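Local coordinates for DUF4276 family protein (Pyrococcus horikoshii, PDB 2P62) that is of unknown function but carries a Toprim-like domain, a fold that in relatives often supports metal-dependent chemistry on nucleic acids, at residues A[190-194]-A[204-208]; A[91-95]-A[235-239]; A[96-100]-A[149-153]. All coordinates share one frame. Residues are numbered along the deposited sequence.

Interaction 1. Residues A[190-194]-A[204-208]; sequences MHILS and LSGLY
Two helices separated by a short connection can meet at a steep angle and still share a mostly apolar seam. Here segments 190-194 and 204-208, both helical, approach to 10.7 Å between axes and cross at +68°, bringing Met190 CA within 7.6 Å of Leu204 CA and Ser194 CA within 7.2 Å of Leu207 CA. Leu204 (m, t) has its CA-CB bond toward helix 186-196; its CD1 lies 4.3 Å from Met190 CB and 3.8 Å from His191 NE2, and its CD2 is 3.3 Å from Ser194 OG. One turn on, Leu207 (t, p) places CD2 4.1 Å from Leu193 CD2 and 3.3 Å from Ser194 OG. Met190, with chi1 between wells at -128°, brings SD to 4.8 Å from the centroid of the Tyr208 ring, an oblique Met-aromatic contact, though these two side chains are modelled too tightly. This helix-helix packing lies at the dimer interface: the His191 ring meets His191 of the second subunit, and Leu204 makes backbone hydrogen bonds to that subunit. Ser194 OG turns back to Met190 O of its own helix in a weak 3.4 Å hydrogen bond, and cohesion across the seam comes from dispersion and shape rather than directional bonds.

Interaction 2. Residues A[91-95]-A[235-239]; sequences EVYVV and LLERM
Tyr93 buries the most surface here, 92 Å², against a helix nearly antiparallel to its strand. Segment 91-95 is in extended beta conformation within strand 89-97, while 235-239 is the final turn of helix 233-239; the axes come within 10.7 Å at 150° (signed -150°), with Tyr93 CA 8.1 Å from Met239 CA. Glu91, Tyr93 and Val95 direct their CA-CB bonds toward the helix. Tyr93 takes chi1 m with chi2 at 81°; Met239, with chi1 m and chi2 t, lays CG over one ring face, 3.9 Å from the centroid in a CH-pi contact, and carries SD to 5.1 Å from the same centroid in a Met-aromatic contact. Leu235 (t, p) brings CD1 to 3.7 Å from Tyr93 CD2. The setting is consistent with the layered alpha/beta core of a Toprim-like fold: helices 11-23 and 233-239 pack against this side of the central strands, with Phe17 touching Val95, Leu235 and Met239, while Val94 meets helix 104-109. The Tyr93 ring stacks with Tyr132. Glu91 (m, t) reaches out from the strand toward the helix, where OE1 accepts a 2.8 Å hydrogen bond from Tyr93 OH, and the same carboxylate forms a salt bridge with Lys4, which also bonds Met239 O. A water links Glu91 OE2 (3.1 Å) to Arg238 O (2.8 Å). Arg238 CB lies 3.6 Å from Tyr93 OH, its guanidinium leading away toward Asn121.

Interaction 3. Residues A[96-100]-A[149-153]; sequences RDVDE and KKELE
Two carboxylates face each other at unusually short range, Asp99 OD1 lying 2.9 Å from Glu151 OE1, though nearby clashes in the model give that value limited weight; Asp97 OD2 is 4.2 Å from the same Glu151 OE1. Strand 89-97 ends at Asp97, and Val98 and Asp99 turn into helical angles; Lys149 to Glu151 are extended, Glu151 at the N-cap position of helix 152-162. Asp97 CA lies 4.3 Å from Glu151 CA, and Asp99 CA 5.4 Å from Lys150 CA. Both aspartates adopt chi1 m, Glu151 p. Asp97 OD1 accepts from Leu152 N at 2.8 Å, Asp99 N donates to Lys150 O at 3.0 Å, although that carbonyl is less certainly placed, and Lys150 N reaches Asp99 OD2 at 2.8 Å in a weak bond. Water joins Asp97 OD2 (2.8 Å) to Glu153 OE2 (2.5 Å). Asp97-Val98-Asp99 fits the DxD pattern that in Toprim relatives helps bind magnesium; a similar role here is only inferred. Uncompensated, charges so close would repel, which is compatible with a cation site, though none is modelled.

Overall arrangement
The three contacts step from the core of the sheet to the dimer interface. Interactions 2 and 3 divide strand 89-97: 91-95 packs against the chain's last helix, and 96-100 supplies the acidic strand end and the loop after it, their centres about 17 Å apart. Interaction 3 lies equally far, about 17 Å between centres, from interaction 1, yet the two touch, Met190 SD at 4.0 Å from Glu153 CG and Tyr208 CE1 at 4.3 Å from Leu152 CD1, so helix 152-162 connects the acidic strand end, a possible metal site by analogy with Toprim relatives, to the helical part. Interactions 1 and 2 stay separate, centres about 24 Å and nearest atoms about 12 Å apart.

Interaction 1. Residues A[190-194]-A[204-208]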
ATOM      1  N   MET A 190      11.353  -7.859  -6.189  1.00 28.61           N
ATOM      2  CA  MET A 190      10.650  -7.609  -4.951  1.00 28.46           C
ATOM      3  C   MET A 190       9.353  -8.419  -4.931  1.00 28.43           C
ATOM      4  O   MET A 190       8.923  -8.893  -3.885  1.00 29.94           O
ATOM      5  CB  MET A 190      10.374  -6.117  -4.827  1.00 27.12           C
ATOM      6  CG  MET A 190      10.826  -5.517  -3.516  1.00 28.18           C
ATOM      7  SD  MET A 190      12.579  -5.435  -3.181  1.00 18.00           S
ATOM      8  CE  MET A 190      12.938  -6.977  -2.629  1.00 27.04           C
ATOM      9  N   HIS A 191       8.737  -8.592  -6.093  1.00 27.54           N
ATOM     10  CA  HIS A 191       7.510  -9.363  -6.162  1.00 28.11           C
ATOM     11  C   HIS A 191       7.765 -10.857  -6.051  1.00 29.81           C
ATOM     12  O   HIS A 191       6.892 -11.602  -5.611  1.00 30.25           O
ATOM     13  CB  HIS A 191       6.746  -9.039  -7.441  1.00 26.03           C
ATOM     14  CG  HIS A 191       6.077  -7.706  -7.400  1.00 23.93           C
ATOM     15  ND1 HIS A 191       6.604  -6.587  -8.010  1.00 20.78           N
ATOM     16  CD2 HIS A 191       4.963  -7.292  -6.753  1.00 23.03           C
ATOM     17  CE1 HIS A 191       5.843  -5.543  -7.740  1.00 21.68           C
ATOM     18  NE2 HIS A 191       4.840  -5.943  -6.977  1.00 22.98           N
ATOM     19  N   ILE A 192       8.956 -11.297  -6.448  1.00 30.68           N
ATOM     20  CA  ILE A 192       9.298 -12.704  -6.340  1.00 29.70           C
ATOM     21  C   ILE A 192       9.495 -12.959  -4.858  1.00 30.81           C
ATOM     22  O   ILE A 192       9.139 -14.022  -4.346  1.00 33.46           O
ATOM     23  CB  ILE A 192      10.601 -13.026  -7.084  1.00 30.36           C
ATOM     24  CG1 ILE A 192      10.399 -12.797  -8.578  1.00 27.78           C
ATOM     25  CG2 ILE A 192      11.037 -14.461  -6.785  1.00 28.59           C
ATOM     26  CD1 ILE A 192      11.603 -13.120  -9.402  1.00 30.40           C
ATOM     27  N   LEU A 193      10.059 -11.965  -4.172  1.00 29.48           N
ATOM     28  CA  LEU A 193      10.289 -12.052  -2.733  1.00 29.79           C
ATOM     29  C   LEU A 193       8.950 -12.210  -1.996  1.00 31.10           C
ATOM     30  O   LEU A 193       8.873 -12.940  -1.014  1.00 32.35           O
ATOM     31  CB  LEU A 193      11.016 -10.799  -2.219  1.00 29.15           C
ATOM     32  CG  LEU A 193      11.284 -10.725  -0.704  1.00 31.93           C
ATOM     33  CD1 LEU A 193      12.257 -11.826  -0.300  1.00 32.41           C
ATOM     34  CD2 LEU A 193      11.867  -9.364  -0.330  1.00 31.22           C
ATOM     35  N   SER A 194       7.901 -11.533  -2.464  1.00 30.95           N
ATOM     36  CA  SER A 194       6.588 -11.640  -1.828  1.00 31.80           C
ATOM     37  C   SER A 194       6.097 -13.087  -1.893  1.00 32.54           C
ATOM     38  O   SER A 194       5.497 -13.610  -0.948  1.00 31.11           O
ATOM     39  CB  SER A 194       5.562 -10.740  -2.524  1.00 31.94           C
ATOM     40  OG  SER A 194       5.883  -9.373  -2.404  1.00 32.09           O
ATOM     41  N   LEU A 204       4.210  -3.658  -0.594  1.00 23.41           N
ATOM     42  CA  LEU A 204       5.556  -4.179  -0.479  1.00 24.50           C
ATOM     43  C   LEU A 204       6.234  -3.539   0.730  1.00 25.81           C
ATOM     44  O   LEU A 204       7.074  -4.160   1.380  1.00 26.85           O
ATOM     45  CB  LEU A 204       6.344  -3.868  -1.752  1.00 23.93           C
ATOM     46  CG  LEU A 204       5.878  -4.580  -3.025  1.00 22.29           C
ATOM     47  CD1 LEU A 204       6.636  -4.010  -4.205  1.00 23.20           C
ATOM     48  CD2 LEU A 204       6.097  -6.092  -2.909  1.00 18.49           C
ATOM     49  N   SER A 205       5.867  -2.294   1.029  1.00 24.84           N
ATOM     50  CA  SER A 205       6.447  -1.598   2.164  1.00 22.89           C
ATOM     51  C   SER A 205       6.216  -2.421   3.424  1.00 23.27           C
ATOM     52  O   SER A 205       7.084  -2.498   4.289  1.00 22.55           O
ATOM     53  CB  SER A 205       5.818  -0.210   2.318  1.00 23.71           C
ATOM     54  OG  SER A 205       4.414  -0.286   2.533  1.00 27.70           O
ATOM     55  N   GLY A 206       5.039  -3.038   3.518  1.00 23.80           N
ATOM     56  CA  GLY A 206       4.724  -3.858   4.675  1.00 23.79           C
ATOM     57  C   GLY A 206       5.586  -5.106   4.725  1.00 25.25           C
ATOM     58  O   GLY A 206       5.895  -5.622   5.799  1.00 26.10           O
ATOM     59  N   LEU A 207       5.974  -5.595   3.552  1.00 25.41           N
ATOM     60  CA  LEU A 207       6.811  -6.783   3.453  1.00 25.67           C
ATOM     61  C   LEU A 207       8.226  -6.491   3.962  1.00 25.14           C
ATOM     62  O   LEU A 207       8.841  -7.319   4.638  1.00 25.28           O
ATOM     63  CB  LEU A 207       6.861  -7.269   1.998  1.00 23.83           C
ATOM     64  CG  LEU A 207       7.887  -8.361   1.663  1.00 25.16           C
ATOM     65  CD1 LEU A 207       7.588  -9.636   2.464  1.00 20.75           C
ATOM     66  CD2 LEU A 207       7.860  -8.633   0.172  1.00 23.42           C
ATOM     67  N   TYR A 208       8.739  -5.309   3.643  1.00 24.89           N
ATOM     68  CA  TYR A 208      10.081  -4.930   4.078  1.00 25.44           C
ATOM     69  C   TYR A 208      10.170  -4.916   5.608  1.00 25.85           C
ATOM     70  O   TYR A 208      11.133  -5.440   6.183  1.00 26.08           O
ATOM     71  CB  TYR A 208      10.456  -3.569   3.472  1.00 22.02           C
ATOM     72  CG  TYR A 208      10.351  -3.556   1.958  1.00 20.01           C
ATOM     73  CD1 TYR A 208      10.197  -2.360   1.259  1.00 20.10           C
ATOM     74  CD2 TYR A 208      10.352  -4.752   1.223  1.00 21.58           C
ATOM     75  CE1 TYR A 208      10.039  -2.354  -0.129  1.00 19.42           C
ATOM     76  CE2 TYR A 208      10.195  -4.756  -0.170  1.00 18.72           C
ATOM     77  CZ  TYR A 208      10.034  -3.553  -0.835  1.00 19.67           C
ATOM     78  OH  TYR A 208       9.826  -3.514  -2.196  1.00 17.63           O
TER

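Interaction 2. Residues A[91-95]-A[235-239]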
ATOM      1  N   GLU A  91      20.168  18.305  12.091  1.00 22.15           N
ATOM      2  CA  GLU A  91      20.589  17.518  10.948  1.00 23.52           C
ATOM      3  C   GLU A  91      19.404  17.225  10.046  1.00 22.32           C
ATOM      4  O   GLU A  91      18.266  17.077  10.501  1.00 22.34           O
ATOM      5  CB  GLU A  91      21.266  16.196  11.382  1.00 25.07           C
ATOM      6  CG  GLU A  91      22.418  16.378  12.375  1.00 28.96           C
ATOM      7  CD  GLU A  91      23.191  15.105  12.702  1.00 32.13           C
ATOM      8  OE1 GLU A  91      22.562  14.038  12.906  1.00 30.65           O
ATOM      9  OE2 GLU A  91      24.443  15.182  12.775  1.00 35.41           O
ATOM     10  N   VAL A  92      19.690  17.178   8.754  1.00 20.50           N
ATOM     11  CA  VAL A  92      18.689  16.874   7.758  1.00 20.67           C
ATOM     12  C   VAL A  92      19.297  15.853   6.811  1.00 22.16           C
ATOM     13  O   VAL A  92      20.396  16.047   6.284  1.00 21.30           O
ATOM     14  CB  VAL A  92      18.268  18.121   6.938  1.00 19.97           C
ATOM     15  CG1 VAL A  92      17.301  17.697   5.847  1.00 16.87           C
ATOM     16  CG2 VAL A  92      17.600  19.161   7.841  1.00 14.88           C
ATOM     17  N   TYR A  93      18.579  14.749   6.623  1.00 22.68           N
ATOM     18  CA  TYR A  93      19.013  13.683   5.731  1.00 22.19           C
ATOM     19  C   TYR A  93      18.106  13.672   4.509  1.00 22.22           C
ATOM     20  O   TYR A  93      16.891  13.729   4.634  1.00 24.10           O
ATOM     21  CB  TYR A  93      18.947  12.323   6.446  1.00 20.77           C
ATOM     22  CG  TYR A  93      19.915  12.209   7.598  1.00 20.70           C
ATOM     23  CD1 TYR A  93      19.606  12.759   8.845  1.00 21.01           C
ATOM     24  CD2 TYR A  93      21.182  11.645   7.420  1.00 19.88           C
ATOM     25  CE1 TYR A  93      20.531  12.766   9.878  1.00 20.35           C
ATOM     26  CE2 TYR A  93      22.123  11.646   8.460  1.00 19.19           C
ATOM     27  CZ  TYR A  93      21.792  12.214   9.684  1.00 21.53           C
ATOM     28  OH  TYR A  93      22.719  12.292  10.708  1.00 22.19           O
ATOM     29  N   VAL A  94      18.693  13.622   3.323  1.00 22.61           N
ATOM     30  CA  VAL A  94      17.895  13.582   2.106  1.00 22.92           C
ATOM     31  C   VAL A  94      18.297  12.317   1.358  1.00 23.56           C
ATOM     32  O   VAL A  94      19.407  12.223   0.849  1.00 23.76           O
ATOM     33  CB  VAL A  94      18.146  14.833   1.244  1.00 23.75           C
ATOM     34  CG1 VAL A  94      17.243  14.807   0.008  1.00 24.95           C
ATOM     35  CG2 VAL A  94      17.861  16.089   2.064  1.00 21.33           C
ATOM     36  N   VAL A  95      17.395  11.341   1.318  1.00 24.45           N
ATOM     37  CA  VAL A  95      17.657  10.058   0.679  1.00 24.19           C
ATOM     38  C   VAL A  95      16.911   9.876  -0.626  1.00 25.87           C
ATOM     39  O   VAL A  95      15.692  10.059  -0.693  1.00 26.26           O
ATOM     40  CB  VAL A  95      17.279   8.908   1.624  1.00 24.96           C
ATOM     41  CG1 VAL A  95      17.468   7.554   0.928  1.00 17.79           C
ATOM     42  CG2 VAL A  95      18.134   9.007   2.894  1.00 22.76           C
ATOM     43  N   LEU A 235      25.613   5.730   7.772  1.00 29.05           N
ATOM     44  CA  LEU A 235      24.488   6.662   7.671  1.00 27.72           C
ATOM     45  C   LEU A 235      23.556   6.486   8.882  1.00 28.21           C
ATOM     46  O   LEU A 235      23.124   7.457   9.511  1.00 26.66           O
ATOM     47  CB  LEU A 235      23.689   6.400   6.388  1.00 25.81           C
ATOM     48  CG  LEU A 235      22.343   7.137   6.288  1.00 25.75           C
ATOM     49  CD1 LEU A 235      22.591   8.608   5.947  1.00 23.80           C
ATOM     50  CD2 LEU A 235      21.463   6.494   5.230  1.00 23.86           C
ATOM     51  N   LEU A 236      23.238   5.234   9.188  1.00 26.86           N
ATOM     52  CA  LEU A 236      22.368   4.927  10.310  1.00 26.51           C
ATOM     53  C   LEU A 236      23.002   5.375  11.614  1.00 27.50           C
ATOM     54  O   LEU A 236      22.341   5.975  12.465  1.00 26.72           O
ATOM     55  CB  LEU A 236      22.088   3.422  10.364  1.00 26.21           C
ATOM     56  CG  LEU A 236      21.221   2.902   9.209  1.00 26.18           C
ATOM     57  CD1 LEU A 236      21.349   1.391   9.057  1.00 22.93           C
ATOM     58  CD2 LEU A 236      19.786   3.319   9.474  1.00 24.39           C
ATOM     59  N   GLU A 237      24.290   5.097  11.767  1.00 28.68           N
ATOM     60  CA  GLU A 237      24.988   5.461  12.993  1.00 31.77           C
ATOM     61  C   GLU A 237      25.085   6.973  13.170  1.00 30.77           C
ATOM     62  O   GLU A 237      25.284   7.455  14.278  1.00 29.10           O
ATOM     63  CB  GLU A 237      26.374   4.804  13.025  1.00 33.35           C
ATOM     64  CG  GLU A 237      26.305   3.284  12.891  1.00 36.46           C
ATOM     65  CD  GLU A 237      27.655   2.605  13.023  1.00 40.00           C
ATOM     66  OE1 GLU A 237      28.662   3.168  12.537  1.00 41.23           O
ATOM     67  OE2 GLU A 237      27.708   1.497  13.600  1.00 41.23           O
ATOM     68  N   ARG A 238      24.917   7.711  12.077  1.00 29.81           N
ATOM     69  CA  ARG A 238      24.959   9.166  12.120  1.00 30.03           C
ATOM     70  C   ARG A 238      23.590   9.679  12.574  1.00 29.23           C
ATOM     71  O   ARG A 238      23.493  10.540  13.458  1.00 27.06           O
ATOM     72  CB  ARG A 238      25.292   9.723  10.736  1.00 32.24           C
ATOM     73  CG  ARG A 238      26.228  10.910  10.764  1.00 38.57           C
ATOM     74  CD  ARG A 238      27.497  10.540  11.507  1.00 45.52           C
ATOM     75  NE  ARG A 238      28.449  11.642  11.597  1.00 51.89           N
ATOM     76  CZ  ARG A 238      29.203  12.067  10.590  1.00 54.11           C
ATOM     77  NH1 ARG A 238      30.040  13.077  10.781  1.00 56.55           N
ATOM     78  NH2 ARG A 238      29.126  11.481   9.399  1.00 53.21           N
ATOM     79  N   MET A 239      22.543   9.136  11.951  1.00 27.48           N
ATOM     80  CA  MET A 239      21.162   9.482  12.263  1.00 26.24           C
ATOM     81  C   MET A 239      20.966   9.324  13.767  1.00 27.89           C
ATOM     82  O   MET A 239      20.437  10.210  14.439  1.00 27.36           O
ATOM     83  CB  MET A 239      20.194   8.554  11.508  1.00 24.21           C
ATOM     84  CG  MET A 239      20.227   8.642   9.971  1.00 19.17           C
ATOM     85  SD  MET A 239      19.074   7.463   9.191  1.00 14.41           S
ATOM     86  CE  MET A 239      18.623   8.361   7.679  1.00 19.18           C
TER
HETATM   87  O   HOH W   1      25.252  12.569  14.173  1.00 47.26           O

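Interaction 3. Residues A[96-100]-A[149-153]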
ATOM      1  N   ARG A  96      17.654   9.498  -1.658  1.00 24.98           N
ATOM      2  CA  ARG A  96      17.084   9.294  -2.980  1.00 27.06           C
ATOM      3  C   ARG A  96      17.844   8.202  -3.713  1.00 28.09           C
ATOM      4  O   ARG A  96      19.051   8.049  -3.530  1.00 29.26           O
ATOM      5  CB  ARG A  96      17.153  10.594  -3.800  1.00 26.23           C
ATOM      6  CG  ARG A  96      16.521  10.453  -5.184  1.00 27.15           C
ATOM      7  CD  ARG A  96      16.541  11.740  -5.983  1.00 26.79           C
ATOM      8  NE  ARG A  96      17.866  12.039  -6.529  1.00 29.33           N
ATOM      9  CZ  ARG A  96      18.132  13.072  -7.325  1.00 26.01           C
ATOM     10  NH1 ARG A  96      17.170  13.912  -7.677  1.00 26.36           N
ATOM     11  NH2 ARG A  96      19.363  13.268  -7.766  1.00 27.15           N
ATOM     12  N   ASP A  97      17.141   7.429  -4.534  1.00 28.46           N
ATOM     13  CA  ASP A  97      17.811   6.384  -5.297  1.00 29.16           C
ATOM     14  C   ASP A  97      18.877   7.070  -6.143  1.00 29.55           C
ATOM     15  O   ASP A  97      18.718   8.225  -6.546  1.00 29.39           O
ATOM     16  CB  ASP A  97      16.859   5.666  -6.265  1.00 29.62           C
ATOM     17  CG  ASP A  97      15.770   4.880  -5.568  1.00 31.70           C
ATOM     18  OD1 ASP A  97      16.000   4.373  -4.444  1.00 33.09           O
ATOM     19  OD2 ASP A  97      14.682   4.738  -6.176  1.00 32.61           O
ATOM     20  N   VAL A  98      19.951   6.345  -6.416  1.00 29.97           N
ATOM     21  CA  VAL A  98      21.033   6.840  -7.245  1.00 30.70           C
ATOM     22  C   VAL A  98      20.528   7.040  -8.682  1.00 32.01           C
ATOM     23  O   VAL A  98      20.906   7.996  -9.348  1.00 33.52           O
ATOM     24  CB  VAL A  98      22.213   5.833  -7.208  1.00 31.02           C
ATOM     25  CG1 VAL A  98      23.268   6.201  -8.235  1.00 26.82           C
ATOM     26  CG2 VAL A  98      22.814   5.799  -5.801  1.00 27.94           C
ATOM     27  N   ASP A  99      19.657   6.137  -9.131  1.00 36.33           N
ATOM     28  CA  ASP A  99      19.053   6.154 -10.475  1.00 39.33           C
ATOM     29  C   ASP A  99      18.409   7.448 -10.905  1.00 40.00           C
ATOM     30  O   ASP A  99      18.566   7.881 -12.044  1.00 43.23           O
ATOM     31  CB  ASP A  99      17.951   5.113 -10.577  1.00 42.91           C
ATOM     32  CG  ASP A  99      18.475   3.734 -10.656  1.00 46.49           C
ATOM     33  OD1 ASP A  99      17.657   2.796 -10.540  1.00 48.60           O
ATOM     34  OD2 ASP A  99      19.704   3.590 -10.840  1.00 51.57           O
ATOM     35  N   GLU A 100      17.635   8.030 -10.002  1.00 39.60           N
ATOM     36  CA  GLU A 100      16.918   9.250 -10.304  1.00 39.78           C
ATOM     37  C   GLU A 100      17.835  10.449 -10.436  1.00 38.74           C
ATOM     38  O   GLU A 100      18.832  10.569  -9.719  1.00 40.59           O
ATOM     39  CB  GLU A 100      15.864   9.519  -9.229  1.00 41.28           C
ATOM     40  CG  GLU A 100      15.041   8.301  -8.840  1.00 43.85           C
ATOM     41  CD  GLU A 100      13.874   8.659  -7.937  1.00 46.80           C
ATOM     42  OE1 GLU A 100      14.066   9.453  -6.989  1.00 48.55           O
ATOM     43  OE2 GLU A 100      12.763   8.139  -8.176  1.00 48.98           O
ATOM     44  N   LYS A 149      19.947  -1.583 -11.609  1.00 37.70           N
ATOM     45  CA  LYS A 149      19.344  -0.284 -11.320  1.00 36.53           C
ATOM     46  C   LYS A 149      19.596   0.058  -9.853  1.00 35.26           C
ATOM     47  O   LYS A 149      19.110  -0.623  -8.950  1.00 34.60           O
ATOM     48  CB  LYS A 149      17.846  -0.314 -11.634  1.00 37.65           C
ATOM     49  CG  LYS A 149      17.546  -0.847 -13.036  1.00 40.60           C
ATOM     50  CD  LYS A 149      16.061  -0.761 -13.401  1.00 44.04           C
ATOM     51  CE  LYS A 149      15.601   0.686 -13.545  1.00 45.87           C
ATOM     52  NZ  LYS A 149      14.201   0.764 -14.039  1.00 47.93           N
ATOM     53  N   LYS A 150      20.381   1.109  -9.630  1.00 34.04           N
ATOM     54  CA  LYS A 150      20.737   1.528  -8.283  1.00 33.76           C
ATOM     55  C   LYS A 150      19.593   2.253  -7.596  1.00 33.14           C
ATOM     56  O   LYS A 150      19.274   3.402  -7.912  1.00 31.31           O
ATOM     57  CB  LYS A 150      21.991   2.403  -8.323  1.00 35.58           C
ATOM     58  CG  LYS A 150      23.217   1.698  -8.896  1.00 35.08           C
ATOM     59  CD  LYS A 150      24.461   2.544  -8.688  1.00 39.56           C
ATOM     60  CE  LYS A 150      25.715   1.883  -9.244  1.00 41.77           C
ATOM     61  NZ  LYS A 150      25.689   1.812 -10.737  1.00 45.01           N
ATOM     62  N   GLU A 151      18.984   1.560  -6.641  1.00 32.54           N
ATOM     63  CA  GLU A 151      17.848   2.094  -5.908  1.00 31.46           C
ATOM     64  C   GLU A 151      17.557   1.223  -4.700  1.00 30.08           C
ATOM     65  O   GLU A 151      18.179   0.179  -4.517  1.00 30.37           O
ATOM     66  CB  GLU A 151      16.621   2.162  -6.827  1.00 31.90           C
ATOM     67  CG  GLU A 151      16.272   0.863  -7.546  1.00 31.44           C
ATOM     68  CD  GLU A 151      15.118   1.035  -8.522  1.00 33.72           C
ATOM     69  OE1 GLU A 151      15.143   2.002  -9.315  1.00 36.12           O
ATOM     70  OE2 GLU A 151      14.192   0.197  -8.519  1.00 35.35           O
ATOM     71  N   LEU A 152      16.615   1.663  -3.877  1.00 29.33           N
ATOM     72  CA  LEU A 152      16.239   0.936  -2.669  1.00 28.63           C
ATOM     73  C   LEU A 152      16.005  -0.554  -2.909  1.00 29.58           C
ATOM     74  O   LEU A 152      16.419  -1.392  -2.110  1.00 30.03           O
ATOM     75  CB  LEU A 152      14.980   1.566  -2.069  1.00 27.39           C
ATOM     76  CG  LEU A 152      14.497   1.233  -0.649  1.00 29.59           C
ATOM     77  CD1 LEU A 152      13.248   0.392  -0.744  1.00 27.90           C
ATOM     78  CD2 LEU A 152      15.583   0.550   0.177  1.00 26.89           C
ATOM     79  N   GLU A 153      15.361  -0.885  -4.021  1.00 28.35           N
ATOM     80  CA  GLU A 153      15.069  -2.276  -4.310  1.00 28.07           C
ATOM     81  C   GLU A 153      16.318  -3.111  -4.609  1.00 29.49           C
ATOM     82  O   GLU A 153      16.367  -4.297  -4.280  1.00 28.12           O
ATOM     83  CB  GLU A 153      14.061  -2.352  -5.454  1.00 28.03           C
ATOM     84  CG  GLU A 153      12.652  -1.887  -5.061  1.00 29.62           C
ATOM     85  CD  GLU A 153      12.483  -0.365  -4.954  1.00 30.48           C
ATOM     86  OE1 GLU A 153      11.341   0.061  -4.645  1.00 27.39           O
ATOM     87  OE2 GLU A 153      13.459   0.399  -5.179  1.00 27.88           O
TER
HETATM   88  O   HOH W   2      12.842   2.605  -6.099  1.00 20.28           O